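Local coordinates for protein aromatic-amino-acid aminotransferase (Burkholderia pseudomallei, PDB 4F4E) that probably transfers amino groups between aromatic amino acids such as tyrosine and 2-oxoglutarate, using a covalently bound pyridoxal phosphate, and works as a homodimer, at residues Ile66-Leu69 against Arg70-Asp74. Residues are numbered along the deposited sequence; the frame is centred on the assembly and turned at random.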
ATOM      1  N   ILE A  66     -19.603  -2.865  11.724  1.00 17.00           N
ATOM      2  CA  ILE A  66     -19.006  -3.917  10.870  1.00 15.22           C
ATOM      3  C   ILE A  66     -18.681  -5.177  11.661  1.00 14.50           C
ATOM      4  O   ILE A  66     -18.043  -5.113  12.716  1.00 14.86           O
ATOM      5  CB  ILE A  66     -17.756  -3.354  10.208  1.00 14.61           C
ATOM      6  CG1 ILE A  66     -18.178  -2.283   9.217  1.00 15.17           C
ATOM      7  CG2 ILE A  66     -16.926  -4.447   9.519  1.00 13.95           C
ATOM      8  CD1 ILE A  66     -17.102  -1.324   8.897  1.00 15.26           C
ATOM      9  N   PRO A  67     -19.114  -6.331  11.183  1.00 14.15           N
ATOM     10  CA  PRO A  67     -18.819  -7.538  11.898  1.00 13.88           C
ATOM     11  C   PRO A  67     -17.368  -7.986  11.811  1.00 13.07           C
ATOM     12  O   PRO A  67     -16.699  -7.812  10.780  1.00 12.20           O
ATOM     13  CB  PRO A  67     -19.698  -8.573  11.205  1.00 14.81           C
ATOM     14  CG  PRO A  67     -19.634  -8.137   9.766  1.00 15.23           C
ATOM     15  CD  PRO A  67     -19.726  -6.620   9.872  1.00 14.90           C
ATOM     16  N   LEU A  68     -16.891  -8.596  12.880  1.00 12.47           N
ATOM     17  CA  LEU A  68     -15.620  -9.323  12.814  1.00 12.36           C
ATOM     18  C   LEU A  68     -15.948 -10.780  12.619  1.00 12.64           C
ATOM     19  O   LEU A  68     -16.536 -11.424  13.533  1.00 12.84           O
ATOM     20  CB  LEU A  68     -14.806  -9.149  14.109  1.00 12.24           C
ATOM     21  CG  LEU A  68     -13.445  -9.850  14.215  1.00 12.09           C
ATOM     22  CD1 LEU A  68     -12.508  -9.385  13.124  1.00 12.09           C
ATOM     23  CD2 LEU A  68     -12.798  -9.680  15.613  1.00 12.11           C
ATOM     24  N   LEU A  69     -15.545 -11.342  11.470  1.00 11.95           N
ATOM     25  CA  LEU A  69     -15.913 -12.726  11.188  1.00 12.60           C
ATOM     26  C   LEU A  69     -15.287 -13.705  12.168  1.00 12.53           C
ATOM     27  O   LEU A  69     -14.152 -13.501  12.585  1.00 12.11           O
ATOM     28  CB  LEU A  69     -15.525 -13.162   9.774  1.00 13.22           C
ATOM     29  CG  LEU A  69     -16.064 -12.355   8.604  1.00 13.80           C
ATOM     30  CD1 LEU A  69     -15.822 -13.238   7.378  1.00 14.72           C
ATOM     31  CD2 LEU A  69     -17.543 -11.926   8.656  1.00 14.72           C
ATOM     32  N   ARG A  70     -15.990 -14.795  12.476  1.00 13.21           N
ATOM     33  CA  ARG A  70     -15.522 -15.768  13.433  1.00 14.03           C
ATOM     34  C   ARG A  70     -14.191 -16.393  12.993  1.00 13.81           C
ATOM     35  O   ARG A  70     -13.273 -16.558  13.789  1.00 13.27           O
ATOM     36  CB  ARG A  70     -16.581 -16.853  13.688  1.00 15.36           C
ATOM     37  CG  ARG A  70     -17.879 -16.280  14.238  1.00 16.44           C
ATOM     38  CD  ARG A  70     -18.939 -17.361  14.412  1.00 18.10           C
ATOM     39  NE  ARG A  70     -19.683 -17.722  13.190  1.00 17.52           N
ATOM     40  CZ  ARG A  70     -20.722 -17.076  12.681  1.00 18.73           C
ATOM     41  NH1 ARG A  70     -21.206 -16.004  13.273  1.00 19.53           N
ATOM     42  NH2 ARG A  70     -21.351 -17.554  11.584  1.00 20.35           N
ATOM     43  N   ALA A  71     -14.082 -16.718  11.702  1.00 13.21           N
ATOM     44  CA  ALA A  71     -12.881 -17.334  11.183  1.00 12.79           C
ATOM     45  C   ALA A  71     -11.682 -16.387  11.283  1.00 12.15           C
ATOM     46  O   ALA A  71     -10.585 -16.811  11.550  1.00 12.77           O
ATOM     47  CB  ALA A  71     -13.094 -17.794   9.746  1.00 12.74           C
ATOM     48  N   VAL A  72     -11.929 -15.095  11.179  1.00 11.59           N
ATOM     49  CA  VAL A  72     -10.883 -14.099  11.256  1.00 11.13           C
ATOM     50  C   VAL A  72     -10.420 -13.977  12.716  1.00 12.24           C
ATOM     51  O   VAL A  72      -9.247 -14.063  13.005  1.00 11.46           O
ATOM     52  CB  VAL A  72     -11.352 -12.758  10.690  1.00 10.64           C
ATOM     53  CG1 VAL A  72     -10.432 -11.619  11.092  1.00 10.14           C
ATOM     54  CG2 VAL A  72     -11.489 -12.842   9.171  1.00  9.98           C
ATOM     55  N   ARG A  73     -11.371 -13.828  13.617  1.00 13.21           N
ATOM     56  CA  ARG A  73     -11.069 -13.768  15.066  1.00 16.05           C
ATOM     57  C   ARG A  73     -10.268 -15.000  15.476  1.00 15.01           C
ATOM     58  O   ARG A  73      -9.214 -14.909  16.126  1.00 14.09           O
ATOM     59  CB  ARG A  73     -12.371 -13.685  15.868  1.00 18.69           C
ATOM     60  CG  ARG A  73     -12.180 -13.483  17.355  1.00 23.70           C
ATOM     61  CD  ARG A  73     -13.452 -13.857  18.116  1.00 28.75           C
ATOM     62  NE  ARG A  73     -13.799 -15.261  17.838  1.00 37.04           N
ATOM     63  CZ  ARG A  73     -14.995 -15.718  17.417  1.00 39.10           C
ATOM     64  NH1 ARG A  73     -16.036 -14.883  17.246  1.00 40.38           N
ATOM     65  NH2 ARG A  73     -15.152 -17.026  17.172  1.00 37.70           N
ATOM     66  N   ASP A  74     -10.743 -16.170  15.038  1.00 15.00           N
ATOM     67  CA  ASP A  74     -10.081 -17.421  15.400  1.00 15.44           C
ATOM     68  C   ASP A  74      -8.683 -17.490  14.865  1.00 14.54           C
ATOM     69  O   ASP A  74      -7.741 -17.877  15.599  1.00 14.69           O
ATOM     70  CB  ASP A  74     -10.899 -18.628  14.968  1.00 17.04           C
ATOM     71  CG  ASP A  74     -12.219 -18.749  15.749  1.00 19.44           C
ATOM     72  OD1 ASP A  74     -12.358 -18.027  16.752  1.00 19.30           O
ATOM     73  OD2 ASP A  74     -13.133 -19.514  15.346  1.00 21.03           O
TER
HETATM   74  O   HOH W   1     -16.029 -12.559  15.987  1.00 27.25           O
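Leu-69 is the N-cap of helix 70-81 in this pyridoxal-phosphate-dependent aminotransferase, and its carbonyl accepts the first four-residue backbone bond. Evidence for that start is the bond from Arg-73 N to Leu-69 O, 3.0 Å long and almost straight at 175° at the hydrogen; a second N-H, from Val-72, reaches the same oxygen only weakly. A leucine cap has no side-chain oxygen to offer the first turn; instead the carboxylate oxygen OE2 of Glu-333, on helix 324-354, accepts a hydrogen bond from Arg-70 N.

Leu-68 has CG anti to its backbone N (chi1 180°), and its two methyls diverge: CD1 meets Val-72 CG1 at 3.7 Å, while CD2 lies 4.0 Å from Arg-73 CB. Leu-68 also packs on Gly-83 of the second subunit, placing this turn near the dimer contact. The other methyl of Val-72, CG2, comes within 4.1 Å of Leu-69 CB.

A bend at chi3 (59°) brings one face of the Arg-73 guanidinium against Arg-70 CA, which is displaced toward the rim. NH2 forms a salt bridge with Asp-74 OD1 at 3.0 Å, on the syn side but tilted out of both planes, whereas NH1 makes a weak bond to a water that donates to Leu-68 O, 2.8 Å from the water oxygen.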